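Local coordinates for protein putative hydrolase (Chloroflexus aurantiacus J-10-fl, PDB 3CMN) that is probably a zincin-like metallopeptidase that hydrolyses peptide bonds, crystallised here as the apoenzyme, at residues 170-180 / 279-290. Numbering follows the deposited sequence.
Sequences LGLSDEDFRLW and LLPSFNQIEQQI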
ATOM      1  N   LEU A 170      -5.883  -1.762 -20.226  1.00 43.34           N
ATOM      2  CA  LEU A 170      -7.232  -1.428 -19.801  1.00 41.52           C
ATOM      3  C   LEU A 170      -7.891  -0.365 -20.663  1.00 40.43           C
ATOM      4  O   LEU A 170      -9.001   0.075 -20.365  1.00 41.06           O
ATOM      5  CB  LEU A 170      -7.218  -0.946 -18.350  1.00 41.57           C
ATOM      6  CG  LEU A 170      -6.718  -1.943 -17.308  1.00 42.07           C
ATOM      7  CD1 LEU A 170      -6.740  -1.278 -15.939  1.00 39.44           C
ATOM      8  CD2 LEU A 170      -7.596  -3.197 -17.322  1.00 40.22           C
ATOM      9  N   GLY A 171      -7.213   0.046 -21.728  1.00 39.97           N
ATOM     10  CA  GLY A 171      -7.758   1.065 -22.605  1.00 38.06           C
ATOM     11  C   GLY A 171      -8.112   2.329 -21.846  1.00 38.45           C
ATOM     12  O   GLY A 171      -9.156   2.945 -22.074  1.00 38.20           O
ATOM     13  N   LEU A 172      -7.235   2.737 -20.939  1.00 38.11           N
ATOM     14  CA  LEU A 172      -7.502   3.928 -20.157  1.00 35.79           C
ATOM     15  C   LEU A 172      -6.730   5.120 -20.671  1.00 35.91           C
ATOM     16  O   LEU A 172      -5.854   4.993 -21.523  1.00 34.82           O
ATOM     17  CB  LEU A 172      -7.181   3.678 -18.682  1.00 36.29           C
ATOM     18  CG  LEU A 172      -8.168   2.765 -17.948  1.00 36.91           C
ATOM     19  CD1 LEU A 172      -7.589   2.307 -16.637  1.00 36.69           C
ATOM     20  CD2 LEU A 172      -9.470   3.516 -17.718  1.00 37.97           C
ATOM     21  N   SER A 173      -7.099   6.280 -20.145  1.00 35.33           N
ATOM     22  CA  SER A 173      -6.505   7.559 -20.484  1.00 36.90           C
ATOM     23  C   SER A 173      -5.122   7.741 -19.832  1.00 37.64           C
ATOM     24  O   SER A 173      -4.943   7.484 -18.644  1.00 38.74           O
ATOM     25  CB  SER A 173      -7.458   8.670 -20.024  1.00 37.98           C
ATOM     26  OG  SER A 173      -6.878   9.957 -20.145  1.00 41.15           O
ATOM     27  N   ASP A 174      -4.149   8.185 -20.614  1.00 36.86           N
ATOM     28  CA  ASP A 174      -2.803   8.403 -20.114  1.00 35.97           C
ATOM     29  C   ASP A 174      -2.834   9.347 -18.915  1.00 35.65           C
ATOM     30  O   ASP A 174      -2.395   9.004 -17.824  1.00 35.94           O
ATOM     31  CB  ASP A 174      -1.941   8.997 -21.233  1.00 35.51           C
ATOM     32  CG  ASP A 174      -0.530   9.344 -20.785  1.00 35.22           C
ATOM     33  OD1 ASP A 174      -0.369  10.164 -19.863  1.00 37.65           O
ATOM     34  OD2 ASP A 174       0.429   8.803 -21.375  1.00 39.10           O
ATOM     35  N   GLU A 175      -3.359  10.544 -19.129  1.00 35.54           N
ATOM     36  CA  GLU A 175      -3.429  11.548 -18.081  1.00 35.32           C
ATOM     37  C   GLU A 175      -4.264  11.139 -16.874  1.00 34.82           C
ATOM     38  O   GLU A 175      -3.825  11.245 -15.732  1.00 34.22           O
ATOM     39  CB  GLU A 175      -3.989  12.847 -18.662  1.00 34.52           C
ATOM     40  CG  GLU A 175      -4.030  14.024 -17.708  1.00 32.66           C
ATOM     41  CD  GLU A 175      -2.662  14.629 -17.438  1.00 34.96           C
ATOM     42  OE1 GLU A 175      -1.679  14.266 -18.129  1.00 35.41           O
ATOM     43  OE2 GLU A 175      -2.572  15.486 -16.530  1.00 35.00           O
ATOM     44  N   ASP A 176      -5.478  10.679 -17.126  1.00 35.99           N
ATOM     45  CA  ASP A 176      -6.377  10.307 -16.040  1.00 36.65           C
ATOM     46  C   ASP A 176      -5.891   9.169 -15.151  1.00 35.91           C
ATOM     47  O   ASP A 176      -6.004   9.242 -13.919  1.00 35.17           O
ATOM     48  CB  ASP A 176      -7.760   9.992 -16.608  1.00 37.65           C
ATOM     49  CG  ASP A 176      -8.505  11.241 -17.035  1.00 40.52           C
ATOM     50  OD1 ASP A 176      -7.849  12.261 -17.341  1.00 42.30           O
ATOM     51  OD2 ASP A 176      -9.749  11.205 -17.075  1.00 42.95           O
ATOM     52  N   PHE A 177      -5.354   8.118 -15.763  1.00 34.39           N
ATOM     53  CA  PHE A 177      -4.868   6.993 -14.984  1.00 34.35           C
ATOM     54  C   PHE A 177      -3.676   7.369 -14.103  1.00 34.56           C
ATOM     55  O   PHE A 177      -3.602   6.963 -12.947  1.00 35.70           O
ATOM     56  CB  PHE A 177      -4.487   5.831 -15.887  1.00 34.18           C
ATOM     57  CG  PHE A 177      -4.056   4.610 -15.138  1.00 36.11           C
ATOM     58  CD1 PHE A 177      -4.830   4.110 -14.084  1.00 38.16           C
ATOM     59  CD2 PHE A 177      -2.889   3.949 -15.484  1.00 37.98           C
ATOM     60  CE1 PHE A 177      -4.443   2.965 -13.384  1.00 37.59           C
ATOM     61  CE2 PHE A 177      -2.486   2.804 -14.796  1.00 39.21           C
ATOM     62  CZ  PHE A 177      -3.271   2.311 -13.739  1.00 40.20           C
ATOM     63  N   ARG A 178      -2.750   8.154 -14.638  1.00 32.72           N
ATOM     64  CA  ARG A 178      -1.589   8.550 -13.859  1.00 31.23           C
ATOM     65  C   ARG A 178      -1.918   9.548 -12.755  1.00 30.97           C
ATOM     66  O   ARG A 178      -1.204   9.625 -11.760  1.00 31.82           O
ATOM     67  CB  ARG A 178      -0.488   9.074 -14.784  1.00 29.89           C
ATOM     68  CG  ARG A 178       0.162   7.952 -15.554  1.00 28.54           C
ATOM     69  CD  ARG A 178       1.183   8.459 -16.526  1.00 31.27           C
ATOM     70  NE  ARG A 178       1.785   7.355 -17.263  1.00 31.59           N
ATOM     71  CZ  ARG A 178       1.147   6.618 -18.160  1.00 31.07           C
ATOM     72  NH1 ARG A 178      -0.126   6.862 -18.446  1.00 31.98           N
ATOM     73  NH2 ARG A 178       1.789   5.635 -18.774  1.00 33.23           N
ATOM     74  N   LEU A 179      -2.989  10.315 -12.928  1.00 31.68           N
ATOM     75  CA  LEU A 179      -3.397  11.245 -11.885  1.00 30.82           C
ATOM     76  C   LEU A 179      -4.093  10.393 -10.833  1.00 30.09           C
ATOM     77  O   LEU A 179      -3.975  10.644  -9.640  1.00 30.62           O
ATOM     78  CB  LEU A 179      -4.364  12.314 -12.407  1.00 28.95           C
ATOM     79  CG  LEU A 179      -4.940  13.224 -11.304  1.00 29.96           C
ATOM     80  CD1 LEU A 179      -3.788  13.937 -10.579  1.00 26.04           C
ATOM     81  CD2 LEU A 179      -5.918  14.237 -11.899  1.00 30.06           C
ATOM     82  N   TRP A 180      -4.806   9.375 -11.295  1.00 31.90           N
ATOM     83  CA  TRP A 180      -5.511   8.462 -10.413  1.00 34.53           C
ATOM     84  C   TRP A 180      -4.478   7.784  -9.507  1.00 35.16           C
ATOM     85  O   TRP A 180      -4.670   7.676  -8.297  1.00 35.64           O
ATOM     86  CB  TRP A 180      -6.251   7.403 -11.233  1.00 34.80           C
ATOM     87  CG  TRP A 180      -6.969   6.381 -10.394  1.00 37.84           C
ATOM     88  CD1 TRP A 180      -8.222   6.491  -9.865  1.00 38.32           C
ATOM     89  CD2 TRP A 180      -6.465   5.105  -9.962  1.00 39.84           C
ATOM     90  NE1 TRP A 180      -8.531   5.366  -9.136  1.00 39.13           N
ATOM     91  CE2 TRP A 180      -7.471   4.500  -9.178  1.00 40.02           C
ATOM     92  CE3 TRP A 180      -5.258   4.416 -10.162  1.00 41.49           C
ATOM     93  CZ2 TRP A 180      -7.314   3.237  -8.588  1.00 41.78           C
ATOM     94  CZ3 TRP A 180      -5.102   3.158  -9.575  1.00 42.32           C
ATOM     95  CH2 TRP A 180      -6.126   2.585  -8.798  1.00 42.71           C
ATOM     96  N   LEU A 279     -11.894  15.487 -10.161  1.00 50.40           N
ATOM     97  CA  LEU A 279     -10.832  15.761 -11.119  1.00 48.82           C
ATOM     98  C   LEU A 279     -10.593  14.748 -12.228  1.00 47.47           C
ATOM     99  O   LEU A 279      -9.791  15.006 -13.119  1.00 46.27           O
ATOM    100  CB  LEU A 279      -9.513  16.012 -10.383  1.00 49.31           C
ATOM    101  CG  LEU A 279      -9.438  17.277  -9.528  1.00 48.91           C
ATOM    102  CD1 LEU A 279      -8.000  17.505  -9.089  1.00 49.92           C
ATOM    103  CD2 LEU A 279      -9.923  18.467 -10.329  1.00 49.09           C
ATOM    104  N   LEU A 280     -11.267  13.604 -12.192  1.00 46.93           N
ATOM    105  CA  LEU A 280     -11.060  12.603 -13.239  1.00 47.07           C
ATOM    106  C   LEU A 280     -12.335  12.264 -14.012  1.00 47.50           C
ATOM    107  O   LEU A 280     -13.180  11.512 -13.529  1.00 47.70           O
ATOM    108  CB  LEU A 280     -10.469  11.316 -12.645  1.00 45.67           C
ATOM    109  CG  LEU A 280      -9.137  11.456 -11.896  1.00 45.34           C
ATOM    110  CD1 LEU A 280      -8.739  10.115 -11.293  1.00 44.57           C
ATOM    111  CD2 LEU A 280      -8.066  11.979 -12.853  1.00 45.01           C
ATOM    112  N   PRO A 281     -12.487  12.821 -15.226  1.00 47.44           N
ATOM    113  CA  PRO A 281     -13.682  12.540 -16.030  1.00 47.43           C
ATOM    114  C   PRO A 281     -13.889  11.054 -16.335  1.00 47.02           C
ATOM    115  O   PRO A 281     -15.021  10.602 -16.504  1.00 46.33           O
ATOM    116  CB  PRO A 281     -13.471  13.393 -17.292  1.00 47.28           C
ATOM    117  CG  PRO A 281     -11.980  13.664 -17.311  1.00 48.80           C
ATOM    118  CD  PRO A 281     -11.657  13.857 -15.864  1.00 47.34           C
ATOM    119  N   SER A 282     -12.802  10.291 -16.391  1.00 47.56           N
ATOM    120  CA  SER A 282     -12.890   8.859 -16.663  1.00 47.29           C
ATOM    121  C   SER A 282     -12.901   8.047 -15.373  1.00 47.34           C
ATOM    122  O   SER A 282     -12.803   6.820 -15.405  1.00 47.41           O
ATOM    123  CB  SER A 282     -11.721   8.408 -17.548  1.00 48.19           C
ATOM    124  OG  SER A 282     -10.468   8.757 -16.983  1.00 49.24           O
ATOM    125  N   PHE A 283     -13.049   8.737 -14.244  1.00 47.58           N
ATOM    126  CA  PHE A 283     -13.063   8.098 -12.932  1.00 48.89           C
ATOM    127  C   PHE A 283     -13.877   6.807 -12.864  1.00 49.75           C
ATOM    128  O   PHE A 283     -13.363   5.763 -12.457  1.00 49.53           O
ATOM    129  CB  PHE A 283     -13.587   9.062 -11.868  1.00 50.01           C
ATOM    130  CG  PHE A 283     -13.316   8.608 -10.457  1.00 51.57           C
ATOM    131  CD1 PHE A 283     -12.079   8.857  -9.859  1.00 52.32           C
ATOM    132  CD2 PHE A 283     -14.282   7.909  -9.732  1.00 51.98           C
ATOM    133  CE1 PHE A 283     -11.806   8.421  -8.559  1.00 52.48           C
ATOM    134  CE2 PHE A 283     -14.024   7.466  -8.431  1.00 52.34           C
ATOM    135  CZ  PHE A 283     -12.784   7.724  -7.844  1.00 52.48           C
ATOM    136  N   ASN A 284     -15.148   6.876 -13.242  1.00 51.04           N
ATOM    137  CA  ASN A 284     -15.989   5.688 -13.200  1.00 52.33           C
ATOM    138  C   ASN A 284     -15.365   4.604 -14.065  1.00 51.75           C
ATOM    139  O   ASN A 284     -15.295   3.443 -13.651  1.00 51.62           O
ATOM    140  CB  ASN A 284     -17.406   6.013 -13.678  1.00 54.68           C
ATOM    141  CG  ASN A 284     -18.137   6.959 -12.733  1.00 57.46           C
ATOM    142  OD1 ASN A 284     -18.295   6.672 -11.546  1.00 59.03           O
ATOM    143  ND2 ASN A 284     -18.582   8.096 -13.256  1.00 60.03           N
ATOM    144  N   GLN A 285     -14.895   4.992 -15.250  1.00 50.73           N
ATOM    145  CA  GLN A 285     -14.259   4.062 -16.180  1.00 50.21           C
ATOM    146  C   GLN A 285     -13.107   3.299 -15.520  1.00 49.28           C
ATOM    147  O   GLN A 285     -13.043   2.063 -15.583  1.00 49.14           O
ATOM    148  CB  GLN A 285     -13.707   4.821 -17.395  1.00 50.80           C
ATOM    149  CG  GLN A 285     -14.727   5.154 -18.491  1.00 53.28           C
ATOM    150  CD  GLN A 285     -15.777   6.165 -18.057  1.00 53.80           C
ATOM    151  OE1 GLN A 285     -15.449   7.249 -17.581  1.00 52.92           O
ATOM    152  NE2 GLN A 285     -17.049   5.813 -18.231  1.00 54.08           N
ATOM    153  N   ILE A 286     -12.202   4.048 -14.893  1.00 48.09           N
ATOM    154  CA  ILE A 286     -11.031   3.472 -14.235  1.00 46.97           C
ATOM    155  C   ILE A 286     -11.414   2.504 -13.129  1.00 47.67           C
ATOM    156  O   ILE A 286     -11.005   1.341 -13.146  1.00 45.80           O
ATOM    157  CB  ILE A 286     -10.115   4.581 -13.648  1.00 44.70           C
ATOM    158  CG1 ILE A 286      -9.662   5.526 -14.762  1.00 42.57           C
ATOM    159  CG2 ILE A 286      -8.897   3.961 -12.982  1.00 42.53           C
ATOM    160  CD1 ILE A 286      -8.922   6.736 -14.259  1.00 41.30           C
ATOM    161  N   GLU A 287     -12.196   2.984 -12.168  1.00 49.73           N
ATOM    162  CA  GLU A 287     -12.627   2.144 -11.061  1.00 52.51           C
ATOM    163  C   GLU A 287     -13.149   0.817 -11.593  1.00 53.05           C
ATOM    164  O   GLU A 287     -12.861  -0.240 -11.032  1.00 53.41           O
ATOM    165  CB  GLU A 287     -13.709   2.850 -10.239  1.00 53.74           C
ATOM    166  CG  GLU A 287     -13.204   4.012  -9.373  1.00 56.75           C
ATOM    167  CD  GLU A 287     -12.002   3.635  -8.504  1.00 58.92           C
ATOM    168  OE1 GLU A 287     -11.870   2.450  -8.130  1.00 58.95           O
ATOM    169  OE2 GLU A 287     -11.190   4.530  -8.179  1.00 59.89           O
ATOM    170  N   GLN A 288     -13.896   0.876 -12.694  1.00 54.21           N
ATOM    171  CA  GLN A 288     -14.450  -0.325 -13.319  1.00 54.50           C
ATOM    172  C   GLN A 288     -13.337  -1.233 -13.819  1.00 53.22           C
ATOM    173  O   GLN A 288     -13.245  -2.401 -13.434  1.00 52.53           O
ATOM    174  CB  GLN A 288     -15.330   0.048 -14.509  1.00 56.82           C
ATOM    175  CG  GLN A 288     -16.502   0.927 -14.165  1.00 60.92           C
ATOM    176  CD  GLN A 288     -17.235   1.389 -15.400  1.00 63.82           C
ATOM    177  OE1 GLN A 288     -17.731   0.574 -16.181  1.00 64.83           O
ATOM    178  NE2 GLN A 288     -17.301   2.703 -15.594  1.00 65.82           N
ATOM    179  N   GLN A 289     -12.500  -0.678 -14.691  1.00 51.85           N
ATOM    180  CA  GLN A 289     -11.379  -1.398 -15.293  1.00 51.42           C
ATOM    181  C   GLN A 289     -10.322  -1.914 -14.314  1.00 49.99           C
ATOM    182  O   GLN A 289      -9.819  -3.027 -14.449  1.00 49.27           O
ATOM    183  CB  GLN A 289     -10.688  -0.493 -16.322  1.00 51.38           C
ATOM    184  CG  GLN A 289     -11.524  -0.206 -17.546  1.00 51.39           C
ATOM    185  CD  GLN A 289     -11.736  -1.444 -18.384  1.00 50.93           C
ATOM    186  OE1 GLN A 289     -10.811  -1.933 -19.035  1.00 52.23           O
ATOM    187  NE2 GLN A 289     -12.949  -1.968 -18.366  1.00 50.03           N
ATOM    188  N   ILE A 290      -9.985  -1.091 -13.334  1.00 49.79           N
ATOM    189  CA  ILE A 290      -8.961  -1.437 -12.362  1.00 49.55           C
ATOM    190  C   ILE A 290      -9.416  -2.435 -11.281  1.00 48.86           C
ATOM    191  O   ILE A 290      -8.605  -2.937 -10.505  1.00 48.72           O
ATOM    192  CB  ILE A 290      -8.414  -0.137 -11.710  1.00 47.97           C
ATOM    193  CG1 ILE A 290      -7.016  -0.380 -11.157  1.00 48.17           C
ATOM    194  CG2 ILE A 290      -9.357   0.348 -10.632  1.00 48.77           C
ATOM    195  CD1 ILE A 290      -6.007  -0.818 -12.218  1.00 45.62           C
TER
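The N-terminal turns of two helices, 174-193 and 283-307, meet here at a crossing angle of -69° over their short segments, and Trp-180 of the first sits as a knob in a hole formed by Phe-283, Ile-286, Glu-287 and Ile-290 of the second. With CG anti to the backbone N, the indole reaches along the partner helix. CG2 of Ile-286 lies over one face, 3.9 Å from the centroid of the five-membered ring and 2° off its normal, a CH-pi contact. At the ring edge, Trp-180 NE1 gives a hydrogen bond to Glu-287 OE2 at 2.9 Å (N-H...O 162°); the oxygen is near the indole plane, but the nitrogen approaches from above the carboxylate plane. Leu-280 CD1 abuts Trp-180 CB at 3.7 Å, while CD2 of Leu-280 presses tightly on Leu-179 CD2.

Nearer the helix starts, Asp-176 OD2 takes two bonds from the N-cap residue Ser-282: OG at 2.6 Å, on the anti lone pair, and the backbone N at 3.3 Å, nearly along the C-O axis. In the loop that leads into helix 174-193, Leu-172 CD2 meets Ile-286 CG1 at 3.6 Å, and Leu-170 CD1 touches Ile-290 CD1 further along the second helix.

The indole also meets the ring of His-184, nearly parallel to it; this histidine belongs to an HExxH pattern on the same helix, consistent with the zinc-binding motif of zincins, though no metal is bound to it here. With an alanine here in place of Trp-180, the face over Ile-286 CG2 is lost, which would probably open a gap there and leave Glu-287 OE2 without its N-H donor. Asp-176, gripped twice at the start of the other helix, brings a carboxylate where the helix dipole would probably favour its negative charge.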